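Local atomic coordinates of Ent-copalyl diphosphate synthase (Streptomyces platensis, PDB entry 5BP8), a protein that belongs to the terpene cyclases, a mainly helical protein related over part of its chain to the squalene-hopene cyclases. Residues G302-S307 and S339-E344; A283-L288 and F315-H320; H354-L359 and A410-E415; V127-P132 and G170-G175. All coordinates share one frame; numbering follows the deposited sequence.

Contact 1 of 4, residues G302-S307 and S339-E344; sequences GLPSDS and SCFGVE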
loop_
_atom_site.group_PDB
_atom_site.type_symbol
_atom_site.label_atom_id
_atom_site.label_comp_id
_atom_site.label_asym_id
_atom_site.label_seq_id
_atom_site.Cartn_x
_atom_site.Cartn_y
_atom_site.Cartn_z
ATOM N N GLY A 302 -0.012 3.711 -15.791
ATOM C CA GLY A 302 -1.335 3.071 -15.752
ATOM C C GLY A 302 -2.230 3.474 -14.595
ATOM O O GLY A 302 -3.385 3.029 -14.513
ATOM N N LEU A 303 -1.690 4.311 -13.707
ATOM C CA LEU A 303 -2.414 4.899 -12.581
ATOM C C LEU A 303 -2.473 6.443 -12.736
ATOM O O LEU A 303 -1.656 7.024 -13.443
ATOM C CB LEU A 303 -1.717 4.540 -11.272
ATOM C CG LEU A 303 -1.788 3.068 -10.824
ATOM C CD1 LEU A 303 -0.767 2.783 -9.755
ATOM C CD2 LEU A 303 -3.172 2.710 -10.307
ATOM N N PRO A 304 -3.453 7.097 -12.104
ATOM C CA PRO A 304 -3.526 8.559 -12.199
ATOM C C PRO A 304 -2.475 9.190 -11.323
ATOM O O PRO A 304 -2.091 8.622 -10.294
ATOM C CB PRO A 304 -4.939 8.887 -11.667
ATOM C CG PRO A 304 -5.331 7.722 -10.836
ATOM C CD PRO A 304 -4.602 6.532 -11.367
ATOM N N SER A 305 -2.018 10.370 -11.720
ATOM C CA SER A 305 -1.010 11.109 -10.974
ATOM C C SER A 305 -1.531 11.514 -9.618
ATOM O O SER A 305 -2.741 11.737 -9.445
ATOM C CB SER A 305 -0.569 12.343 -11.772
ATOM O OG SER A 305 0.160 11.891 -12.922
ATOM N N ASP A 306 -0.633 11.582 -8.640
ATOM C CA ASP A 306 -0.991 12.037 -7.316
ATOM C C ASP A 306 0.144 12.845 -6.749
ATOM O O ASP A 306 1.300 12.656 -7.115
ATOM C CB ASP A 306 -1.343 10.865 -6.366
ATOM C CG ASP A 306 -0.134 10.066 -5.960
ATOM O OD1 ASP A 306 0.219 9.089 -6.662
ATOM O OD2 ASP A 306 0.458 10.413 -4.921
ATOM N N SER A 307 -0.169 13.730 -5.816
ATOM C CA SER A 307 0.843 14.651 -5.334
ATOM C C SER A 307 1.872 14.023 -4.395
ATOM O O SER A 307 2.973 14.554 -4.250
ATOM C CB SER A 307 0.215 15.867 -4.658
ATOM O OG SER A 307 -0.491 15.560 -3.472
ATOM N N SER A 339 -4.060 18.649 -1.551
ATOM C CA SER A 339 -4.715 17.347 -1.713
ATOM C C SER A 339 -3.742 16.347 -2.331
ATOM O O SER A 339 -2.738 16.735 -2.918
ATOM C CB SER A 339 -5.952 17.435 -2.591
ATOM O OG SER A 339 -5.587 17.810 -3.906
ATOM N N CYS A 340 -4.053 15.057 -2.196
ATOM C CA CYS A 340 -3.190 14.001 -2.739
ATOM C C CYS A 340 -3.640 13.634 -4.149
ATOM O O CYS A 340 -2.837 13.605 -5.108
ATOM C CB CYS A 340 -3.189 12.764 -1.828
ATOM S SG CYS A 340 -2.008 11.503 -2.391
ATOM N N PHE A 341 -4.943 13.406 -4.290
ATOM C CA PHE A 341 -5.560 13.291 -5.603
ATOM C C PHE A 341 -6.348 14.564 -5.841
ATOM O O PHE A 341 -6.485 15.419 -4.942
ATOM C CB PHE A 341 -6.412 12.028 -5.702
ATOM C CG PHE A 341 -5.604 10.774 -5.819
ATOM C CD1 PHE A 341 -5.105 10.134 -4.681
ATOM C CD2 PHE A 341 -5.314 10.227 -7.061
ATOM C CE1 PHE A 341 -4.346 8.988 -4.792
ATOM C CE2 PHE A 341 -4.549 9.083 -7.173
ATOM C CZ PHE A 341 -4.083 8.444 -6.043
ATOM N N GLY A 342 -6.833 14.757 -7.055
ATOM C CA GLY A 342 -7.574 16.005 -7.330
ATOM C C GLY A 342 -8.843 16.159 -6.498
ATOM O O GLY A 342 -9.164 17.262 -6.027
ATOM N N VAL A 343 -9.545 15.039 -6.313
ATOM C CA VAL A 343 -10.761 14.966 -5.542
ATOM C C VAL A 343 -10.534 13.950 -4.424
ATOM O O VAL A 343 -10.117 12.825 -4.691
ATOM C CB VAL A 343 -11.964 14.495 -6.388
ATOM C CG1 VAL A 343 -13.225 14.488 -5.527
ATOM C CG2 VAL A 343 -12.166 15.410 -7.591
ATOM N N GLU A 344 -10.843 14.355 -3.210
ATOM C CA GLU A 344 -10.740 13.478 -2.032
ATOM C C GLU A 344 -11.568 13.984 -0.870
ATOM O O GLU A 344 -11.796 15.183 -0.726
ATOM C CB GLU A 344 -9.252 13.338 -1.610
ATOM C CG GLU A 344 -8.741 14.569 -0.874
ATOM C CD GLU A 344 -7.225 14.646 -0.677
ATOM O OE1 GLU A 344 -6.458 13.889 -1.275
ATOM O OE2 GLU A 344 -6.806 15.531 0.078
#
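The Phe341 ring receives Asp306 on one face and Pro304 at its edge. CB of Asp306 stands 3.7 Å from the ring centroid and 14° off the ring normal, a CH-pi contact displaced slightly toward the rim. Pro304 arrives near the ring plane instead, its CG 4.0 Å from CE2 of Phe341. The ring thus lies along the extended run from Pro304 to Asp306, while polar bonds fasten the next residue. The backbone N of Ser307 gives a nearly straight bond (167°) to Cys340 O at 2.8 Å, in the carbonyl plane and on a lone pair. Its hydroxyl, placed by chi1 between the backbone N and the carbonyl carbon (65°), donates to Ser339 O, with OG only 2.6 Å from that oxygen. Two successive carbonyls of one loop are therefore gripped by a single serine. The accepting loop is braced from within: Ser339 OG bonds to Phe341 O, and Cys340 N to Glu344 OE1 at 2.8 Å. The strongest partner of the Asp306 carboxylate lies outside the two loops: OD2 caps Asp309 N, with Cys340 SG 3.7 Å from that OD2. The run from Asp306 through Ser307 and Asp308 to Asp309 matches the DXDD signature of class II terpene cyclases, so the contact probably helps position the start of that motif. Helix 307-319 sets out from this point, and Thr351 of helix 349-365 packs against the Ser307 side chain, so the paired loops lie where helices 307-319 and 349-365 come together.

Contact 2 of 4, residues A283-L288 and F315-H320; sequences ALLDSL and FALAQH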
loop_
_atom_site.group_PDB
_atom_site.type_symbol
_atom_site.label_atom_id
_atom_site.label_comp_id
_atom_site.label_asym_id
_atom_site.label_seq_id
_atom_site.Cartn_x
_atom_site.Cartn_y
_atom_site.Cartn_z
ATOM N N ALA A 283 19.984 4.985 -14.526
ATOM C CA ALA A 283 18.764 4.343 -14.964
ATOM C C ALA A 283 17.588 4.673 -14.043
ATOM O O ALA A 283 16.465 4.789 -14.533
ATOM C CB ALA A 283 18.937 2.824 -15.079
ATOM N N LEU A 284 17.821 4.825 -12.736
ATOM C CA LEU A 284 16.709 5.155 -11.831
ATOM C C LEU A 284 16.247 6.571 -12.090
ATOM O O LEU A 284 15.050 6.830 -12.161
ATOM C CB LEU A 284 17.078 5.014 -10.354
ATOM C CG LEU A 284 17.399 3.599 -9.879
ATOM C CD1 LEU A 284 17.589 3.605 -8.377
ATOM C CD2 LEU A 284 16.330 2.602 -10.303
ATOM N N LEU A 285 17.205 7.488 -12.239
ATOM C CA LEU A 285 16.872 8.889 -12.385
ATOM C C LEU A 285 16.232 9.101 -13.746
ATOM O O LEU A 285 15.276 9.877 -13.865
ATOM C CB LEU A 285 18.109 9.783 -12.206
ATOM C CG LEU A 285 18.947 9.586 -10.940
ATOM C CD1 LEU A 285 20.173 10.489 -10.917
ATOM C CD2 LEU A 285 18.116 9.824 -9.700
ATOM N N ASP A 286 16.723 8.398 -14.768
ATOM C CA ASP A 286 16.089 8.457 -16.098
ATOM C C ASP A 286 14.643 7.972 -16.119
ATOM O O ASP A 286 13.805 8.589 -16.791
ATOM C CB ASP A 286 16.869 7.649 -17.135
ATOM C CG ASP A 286 18.242 8.228 -17.436
ATOM O OD1 ASP A 286 18.508 9.414 -17.162
ATOM O OD2 ASP A 286 19.051 7.453 -17.970
ATOM N N SER A 287 14.368 6.857 -15.430
ATOM C CA SER A 287 12.989 6.306 -15.296
ATOM C C SER A 287 12.071 7.355 -14.693
ATOM O O SER A 287 10.997 7.632 -15.206
ATOM C CB SER A 287 12.985 5.061 -14.392
ATOM O OG SER A 287 11.667 4.664 -14.039
ATOM N N LEU A 288 12.505 7.948 -13.593
ATOM C CA LEU A 288 11.685 8.950 -12.925
ATOM C C LEU A 288 11.462 10.184 -13.787
ATOM O O LEU A 288 10.343 10.665 -13.889
ATOM C CB LEU A 288 12.296 9.345 -11.591
ATOM C CG LEU A 288 12.270 8.284 -10.483
ATOM C CD1 LEU A 288 12.788 8.921 -9.211
ATOM C CD2 LEU A 288 10.864 7.717 -10.262
ATOM N N PHE A 315 11.525 15.401 -5.164
ATOM C CA PHE A 315 12.511 15.432 -4.092
ATOM C C PHE A 315 13.647 14.466 -4.389
ATOM O O PHE A 315 14.829 14.811 -4.262
ATOM C CB PHE A 315 11.797 15.112 -2.747
ATOM C CG PHE A 315 12.641 15.259 -1.496
ATOM C CD1 PHE A 315 13.499 16.339 -1.293
ATOM C CD2 PHE A 315 12.489 14.337 -0.442
ATOM C CE1 PHE A 315 14.235 16.431 -0.118
ATOM C CE2 PHE A 315 13.200 14.441 0.732
ATOM C CZ PHE A 315 14.076 15.500 0.903
ATOM N N ALA A 316 13.318 13.256 -4.824
ATOM C CA ALA A 316 14.338 12.272 -5.140
ATOM C C ALA A 316 15.258 12.733 -6.275
ATOM O O ALA A 316 16.493 12.605 -6.176
ATOM C CB ALA A 316 13.688 10.951 -5.526
ATOM N N LEU A 317 14.649 13.248 -7.341
ATOM C CA LEU A 317 15.408 13.737 -8.482
ATOM C C LEU A 317 16.319 14.883 -8.063
ATOM O O LEU A 317 17.531 14.857 -8.369
ATOM C CB LEU A 317 14.494 14.142 -9.633
ATOM C CG LEU A 317 13.868 12.988 -10.419
ATOM C CD1 LEU A 317 12.727 13.507 -11.277
ATOM C CD2 LEU A 317 14.891 12.234 -11.259
ATOM N N ALA A 318 15.765 15.846 -7.338
ATOM C CA ALA A 318 16.521 17.034 -6.936
ATOM C C ALA A 318 17.661 16.724 -5.982
ATOM O O ALA A 318 18.736 17.337 -6.056
ATOM C CB ALA A 318 15.591 18.087 -6.364
ATOM N N GLN A 319 17.463 15.760 -5.092
ATOM C CA GLN A 319 18.543 15.334 -4.212
ATOM C C GLN A 319 19.674 14.620 -4.938
ATOM O O GLN A 319 20.763 14.459 -4.375
ATOM C CB GLN A 319 18.033 14.443 -3.075
ATOM C CG GLN A 319 17.156 15.174 -2.101
ATOM C CD GLN A 319 16.880 14.373 -0.854
ATOM O OE1 GLN A 319 17.477 14.624 0.184
ATOM N NE2 GLN A 319 15.963 13.396 -0.948
ATOM N N HIS A 320 19.424 14.158 -6.147
ATOM C CA HIS A 320 20.441 13.439 -6.891
ATOM C C HIS A 320 20.852 14.170 -8.171
ATOM O O HIS A 320 21.235 13.550 -9.150
ATOM C CB HIS A 320 19.969 12.016 -7.156
ATOM C CG HIS A 320 19.820 11.222 -5.902
ATOM N ND1 HIS A 320 18.653 11.197 -5.174
ATOM C CD2 HIS A 320 20.705 10.470 -5.216
ATOM C CE1 HIS A 320 18.822 10.453 -4.103
ATOM N NE2 HIS A 320 20.059 10.003 -4.101
#
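Leu285 and Leu288 of helix 282-291 meet Leu317, Ala316 and His320 at the far end of helix 307-319, a pairing of two consecutive helices in the all-alpha fold of this cyclase. The helices run roughly antiparallel, their short segments at 136° and 10.3 Å apart at closest approach, and the interface between them is apolar. Leu317 carries much of the contact. Chi1 (-75°) sets its CG beside the backbone N, and from there the CD2 branch lies 3.5 Å from the carbonyl O of Leu285. The same methyl touches CB of Leu288 at 3.9 Å, so it sits against two neighbouring groups of the partner helix. Leu288 reaches back with its own CD1, which lies 4.3 Å from CB of Ala316. Toward the C-terminal end of segment 315-320, Leu285 crosses the His320 side chain at about a right angle. Its CD2 rests 3.8 Å from CB of His320, and its CD1 meets the carbonyl O of that residue. Gln264 of helix 260-274 also touches Leu288, extending the packed layer to a third helix. Both imidazole nitrogens are hydrogen-bonded: NE2 to Tyr278 OH, and ND1 back to its own segment. There ND1 of His320 donates to Ala316 O at 2.8 Å, with an N-H...O angle of 168° and the oxygen exactly in the ring plane, while the backbone N of His320 gives that carbonyl only a weak second bond.

Contact 3 of 4, residues H354-L359 and A410-E415; sequences HILEAL and ALALAE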
loop_
_atom_site.group_PDB
_atom_site.type_symbol
_atom_site.label_atom_id
_atom_site.label_comp_id
_atom_site.label_asym_id
_atom_site.label_seq_id
_atom_site.Cartn_x
_atom_site.Cartn_y
_atom_site.Cartn_z
ATOM N N HIS A 354 5.500 15.245 2.417
ATOM C CA HIS A 354 6.345 15.027 1.264
ATOM C C HIS A 354 6.379 16.260 0.329
ATOM O O HIS A 354 7.423 16.583 -0.261
ATOM C CB HIS A 354 5.947 13.709 0.551
ATOM C CG HIS A 354 6.203 12.500 1.398
ATOM N ND1 HIS A 354 5.456 11.339 1.316
ATOM C CD2 HIS A 354 7.121 12.287 2.367
ATOM C CE1 HIS A 354 5.901 10.474 2.208
ATOM N NE2 HIS A 354 6.904 11.025 2.865
ATOM N N ILE A 355 5.267 16.969 0.254
ATOM C CA ILE A 355 5.209 18.216 -0.494
ATOM C C ILE A 355 6.072 19.281 0.181
ATOM O O ILE A 355 6.796 20.008 -0.501
ATOM C CB ILE A 355 3.758 18.683 -0.702
ATOM C CG1 ILE A 355 3.081 17.695 -1.652
ATOM C CG2 ILE A 355 3.699 20.059 -1.373
ATOM C CD1 ILE A 355 1.591 17.779 -1.670
ATOM N N LEU A 356 6.041 19.327 1.497
ATOM C CA LEU A 356 6.931 20.242 2.228
ATOM C C LEU A 356 8.398 19.973 1.900
ATOM O O LEU A 356 9.184 20.925 1.683
ATOM C CB LEU A 356 6.668 20.179 3.718
ATOM C CG LEU A 356 7.562 21.032 4.625
ATOM C CD1 LEU A 356 7.460 22.486 4.227
ATOM C CD2 LEU A 356 7.189 20.884 6.069
ATOM N N GLU A 357 8.784 18.697 1.829
ATOM C CA GLU A 357 10.145 18.352 1.450
ATOM C C GLU A 357 10.473 18.765 0.016
ATOM O O GLU A 357 11.540 19.338 -0.222
ATOM C CB GLU A 357 10.439 16.871 1.643
ATOM C CG GLU A 357 10.283 16.418 3.098
ATOM C CD GLU A 357 10.521 14.933 3.270
ATOM O OE1 GLU A 357 10.056 14.147 2.383
ATOM O OE2 GLU A 357 11.175 14.564 4.278
ATOM N N ALA A 358 9.610 18.441 -0.942
ATOM C CA ALA A 358 9.917 18.762 -2.326
ATOM C C ALA A 358 10.095 20.289 -2.485
ATOM O O ALA A 358 11.072 20.756 -3.102
ATOM C CB ALA A 358 8.843 18.262 -3.250
ATOM N N LEU A 359 9.149 21.041 -1.934
ATOM C CA LEU A 359 9.177 22.503 -2.039
ATOM C C LEU A 359 10.341 23.106 -1.267
ATOM O O LEU A 359 11.109 23.920 -1.815
ATOM C CB LEU A 359 7.855 23.109 -1.590
ATOM C CG LEU A 359 6.638 22.706 -2.413
ATOM C CD1 LEU A 359 5.426 23.433 -1.891
ATOM C CD2 LEU A 359 6.797 22.959 -3.905
ATOM N N ALA A 410 7.266 14.549 11.155
ATOM C CA ALA A 410 8.326 15.130 12.011
ATOM C C ALA A 410 9.614 15.370 11.229
ATOM O O ALA A 410 10.304 16.370 11.470
ATOM C CB ALA A 410 8.608 14.254 13.207
ATOM N N LEU A 411 9.952 14.469 10.308
ATOM C CA LEU A 411 11.197 14.619 9.554
ATOM C C LEU A 411 11.123 15.740 8.526
ATOM O O LEU A 411 12.125 16.408 8.278
ATOM C CB LEU A 411 11.594 13.312 8.857
ATOM C CG LEU A 411 12.088 12.236 9.846
ATOM C CD1 LEU A 411 12.196 10.880 9.158
ATOM C CD2 LEU A 411 13.390 12.673 10.513
ATOM N N ALA A 412 9.948 15.935 7.932
ATOM C CA ALA A 412 9.719 17.039 7.010
ATOM C C ALA A 412 9.795 18.363 7.791
ATOM O O ALA A 412 10.464 19.314 7.353
ATOM C CB ALA A 412 8.361 16.891 6.349
ATOM N N LEU A 413 9.110 18.415 8.923
ATOM C CA LEU A 413 9.123 19.624 9.772
ATOM C C LEU A 413 10.495 19.935 10.367
ATOM O O LEU A 413 10.834 21.117 10.561
ATOM C CB LEU A 413 8.098 19.517 10.881
ATOM C CG LEU A 413 6.641 19.716 10.476
ATOM C CD1 LEU A 413 5.755 19.166 11.586
ATOM C CD2 LEU A 413 6.281 21.163 10.167
ATOM N N ALA A 414 11.271 18.905 10.689
ATOM C CA ALA A 414 12.606 19.091 11.255
ATOM C C ALA A 414 13.537 19.799 10.260
ATOM O O ALA A 414 14.287 20.705 10.623
ATOM C CB ALA A 414 13.201 17.757 11.680
ATOM N N GLU A 415 13.466 19.395 9.006
ATOM C CA GLU A 415 14.345 19.933 7.991
ATOM C C GLU A 415 13.818 21.245 7.359
ATOM O O GLU A 415 14.630 22.101 6.967
ATOM C CB GLU A 415 14.618 18.870 6.909
ATOM C CG GLU A 415 15.741 19.218 5.921
ATOM C CD GLU A 415 17.128 19.397 6.550
ATOM O OE1 GLU A 415 17.386 18.898 7.669
ATOM O OE2 GLU A 415 17.983 20.064 5.899
HETATM O O HOH W 1 13.102 16.100 5.444
#
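Glu357 and Ala412 mark the closest approach of two helices that run nearly parallel, 30° apart, the axes of the two short segments approaching to 8.9 Å. Helix 370-386 lies between them in sequence, and near-parallel packing of such next-but-one helices is consistent with the alpha/alpha architecture of the squalene-hopene cyclase family. Ala412 supplies the small surface that permits this spacing. Its CB is approached from one helix by two side chains: CG of Glu357 at 3.8 Å and CD2 of Leu356 at 4.2 Å. Leu356 has CG anti to the backbone N (chi1 177°), and its CD2 also rests beside the Ala412 carbonyl group. The same methyl continues to CD2 of Leu413, so an apolar seam follows one flank of the alanine. The glutamate takes the other flank. Its chain is extended beyond CG and carries the carboxylate past Ala412 to a bridging water, with OE2 of Glu357 2.7 Å from the water oxygen. That water also binds the carbonyl O of Leu411, its oxygen 3.0 Å away, and donates in both bonds. Leu411 O also receives a weak helical bond from Glu415 N, at 3.4 Å. One turn earlier, His354 directs ND1 to Asp308 OD1, tying the same helix to helix 307-319. The chemistry implies a buried carboxylate whose OE2 acts as acceptor toward the water, and through that water the two helices share one polar link amid otherwise apolar packing.

Contact 4 of 4, residues V127-P132 and G170-G175; sequences VEFVAP and GALLAG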
loop_
_atom_site.group_PDB
_atom_site.type_symbol
_atom_site.label_atom_id
_atom_site.label_comp_id
_atom_site.label_asym_id
_atom_site.label_seq_id
_atom_site.Cartn_x
_atom_site.Cartn_y
_atom_site.Cartn_z
ATOM N N VAL A 127 -12.931 0.523 -0.180
ATOM C CA VAL A 127 -13.711 -0.366 0.687
ATOM C C VAL A 127 -15.247 -0.240 0.481
ATOM O O VAL A 127 -15.971 -1.239 0.552
ATOM C CB VAL A 127 -13.321 -0.190 2.157
ATOM C CG1 VAL A 127 -13.669 1.204 2.698
ATOM C CG2 VAL A 127 -13.966 -1.267 2.995
ATOM N N GLU A 128 -15.709 0.972 0.175
ATOM C CA GLU A 128 -17.125 1.234 -0.112
ATOM C C GLU A 128 -17.616 0.548 -1.388
ATOM O O GLU A 128 -18.827 0.494 -1.621
ATOM C CB GLU A 128 -17.368 2.734 -0.267
ATOM C CG GLU A 128 -17.009 3.534 0.960
ATOM C CD GLU A 128 -16.853 5.019 0.638
ATOM O OE1 GLU A 128 -15.951 5.387 -0.159
ATOM O OE2 GLU A 128 -17.650 5.804 1.171
ATOM N N PHE A 129 -16.705 0.077 -2.226
ATOM C CA PHE A 129 -17.080 -0.706 -3.403
ATOM C C PHE A 129 -16.804 -2.175 -3.175
ATOM O O PHE A 129 -17.669 -3.022 -3.392
ATOM C CB PHE A 129 -16.343 -0.201 -4.647
ATOM C CG PHE A 129 -16.595 1.260 -4.919
ATOM C CD1 PHE A 129 -17.806 1.662 -5.427
ATOM C CD2 PHE A 129 -15.651 2.231 -4.584
ATOM C CE1 PHE A 129 -18.068 3.014 -5.643
ATOM C CE2 PHE A 129 -15.903 3.574 -4.790
ATOM C CZ PHE A 129 -17.107 3.971 -5.328
ATOM N N VAL A 130 -15.578 -2.457 -2.754
ATOM C CA VAL A 130 -15.087 -3.812 -2.619
ATOM C C VAL A 130 -15.937 -4.633 -1.622
ATOM O O VAL A 130 -16.348 -5.761 -1.916
ATOM C CB VAL A 130 -13.635 -3.738 -2.128
ATOM C CG1 VAL A 130 -13.129 -5.087 -1.683
ATOM C CG2 VAL A 130 -12.755 -3.188 -3.251
ATOM N N ALA A 131 -16.184 -4.057 -0.460
ATOM C CA ALA A 131 -16.831 -4.806 0.615
ATOM C C ALA A 131 -18.300 -5.151 0.301
ATOM O O ALA A 131 -18.666 -6.335 0.338
ATOM C CB ALA A 131 -16.675 -4.095 1.942
ATOM N N PRO A 132 -19.113 -4.160 -0.137
ATOM C CA PRO A 132 -20.485 -4.561 -0.493
ATOM C C PRO A 132 -20.561 -5.444 -1.712
ATOM O O PRO A 132 -21.460 -6.296 -1.815
ATOM C CB PRO A 132 -21.223 -3.247 -0.757
ATOM C CG PRO A 132 -20.183 -2.176 -0.716
ATOM C CD PRO A 132 -18.926 -2.696 -0.108
ATOM N N GLY A 170 -23.767 -0.261 0.080
ATOM C CA GLY A 170 -24.048 -0.714 -1.322
ATOM C C GLY A 170 -24.751 0.298 -2.244
ATOM O O GLY A 170 -24.777 0.119 -3.461
ATOM N N ALA A 171 -25.269 1.379 -1.679
ATOM C CA ALA A 171 -25.929 2.412 -2.477
ATOM C C ALA A 171 -24.957 3.098 -3.439
ATOM O O ALA A 171 -25.280 3.278 -4.621
ATOM C CB ALA A 171 -26.599 3.440 -1.567
ATOM N N LEU A 172 -23.773 3.471 -2.953
ATOM C CA LEU A 172 -22.772 4.096 -3.830
ATOM C C LEU A 172 -22.311 3.143 -4.941
ATOM O O LEU A 172 -22.162 3.541 -6.096
ATOM C CB LEU A 172 -21.606 4.621 -3.039
ATOM C CG LEU A 172 -20.480 5.297 -3.807
ATOM C CD1 LEU A 172 -20.997 6.474 -4.617
ATOM C CD2 LEU A 172 -19.407 5.753 -2.848
ATOM N N LEU A 173 -22.081 1.888 -4.599
ATOM C CA LEU A 173 -21.719 0.884 -5.602
ATOM C C LEU A 173 -22.791 0.782 -6.692
ATOM O O LEU A 173 -22.475 0.744 -7.888
ATOM C CB LEU A 173 -21.475 -0.485 -4.926
ATOM C CG LEU A 173 -21.227 -1.689 -5.840
ATOM C CD1 LEU A 173 -20.011 -1.457 -6.708
ATOM C CD2 LEU A 173 -21.061 -2.961 -4.991
ATOM N N ALA A 174 -24.056 0.755 -6.282
ATOM C CA ALA A 174 -25.161 0.662 -7.218
ATOM C C ALA A 174 -25.158 1.875 -8.166
ATOM O O ALA A 174 -25.374 1.738 -9.370
ATOM C CB ALA A 174 -26.482 0.555 -6.467
ATOM N N GLY A 175 -24.883 3.053 -7.614
ATOM C CA GLY A 175 -24.836 4.273 -8.388
ATOM C C GLY A 175 -23.718 4.264 -9.404
ATOM O O GLY A 175 -23.912 4.661 -10.545
HETATM O O HOH W 2 -21.499 1.233 -1.871
#
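Leu172 and Leu173 both set CG anti to the backbone N (chi1 180° and 174°), and Phe129 swings its CG beside its own N; together these torsions bring the ring against two successive leucines. CG of Leu172 comes to 3.8 Å from CE1 of Phe129, and its CD2 sits next to CZ. Leu173 takes the neighbouring part of the ring: CD1 lies 4.0 Å from Phe129 CD1, while its CA meets the ring edge near the plane. The other branch of Leu173, CD2, settles 3.8 Å from the Phe129 carbonyl O and turns toward Pro132. The axes of the two helical segments cross almost perpendicularly, at 96°. Pro132 interrupts the helical bonding. It has no N-H to offer Glu128 O one turn back, and the helix kinks here; a water occupies the place, 2.8 Å from Glu128 O. The same water accepts from Leu173 N at 2.9 Å, an amide of the first turn of helix 171-179. Thus a carbonyl freed by proline and an amide near a helix start satisfy each other through one molecule. Beside it, CB of Pro132 packs 3.8 Å from CA of Gly170, the N-cap, whose positive phi would drive any CB into the preceding carbonyl O. Glu128 sends its carboxylate to Arg345 in a salt bridge. Away from this junction, helix 127-144 lays Val127 and Val130 against Val73, and Ala131 against Leu76, so helices 72-86 and 171-179 pack against different sides of its first turns.

Contacts 2 and 3 are buried helix-helix packings, whereas contacts 1 and 4 are only partly buried. Helix 307-319 unites the first three: contact 1 fixes its start, contact 2 its end, and its Phe315 touches Glu357 of contact 3, with CE2 3.6 Å from OE1. Contact 1 also meets contact 3 directly, where Ser307 packs on Ile355. Contact 4 stands apart, its centre about 39 Å from that of contact 2 and on the opposite side of the chain's centre. Direct hydrogen bonds to backbone carbonyls join the segments of contact 1; contact 4 is apolar packing with one water between backbone groups, contact 3 has a water from side chain to backbone, and contact 2 is apolar across its interface.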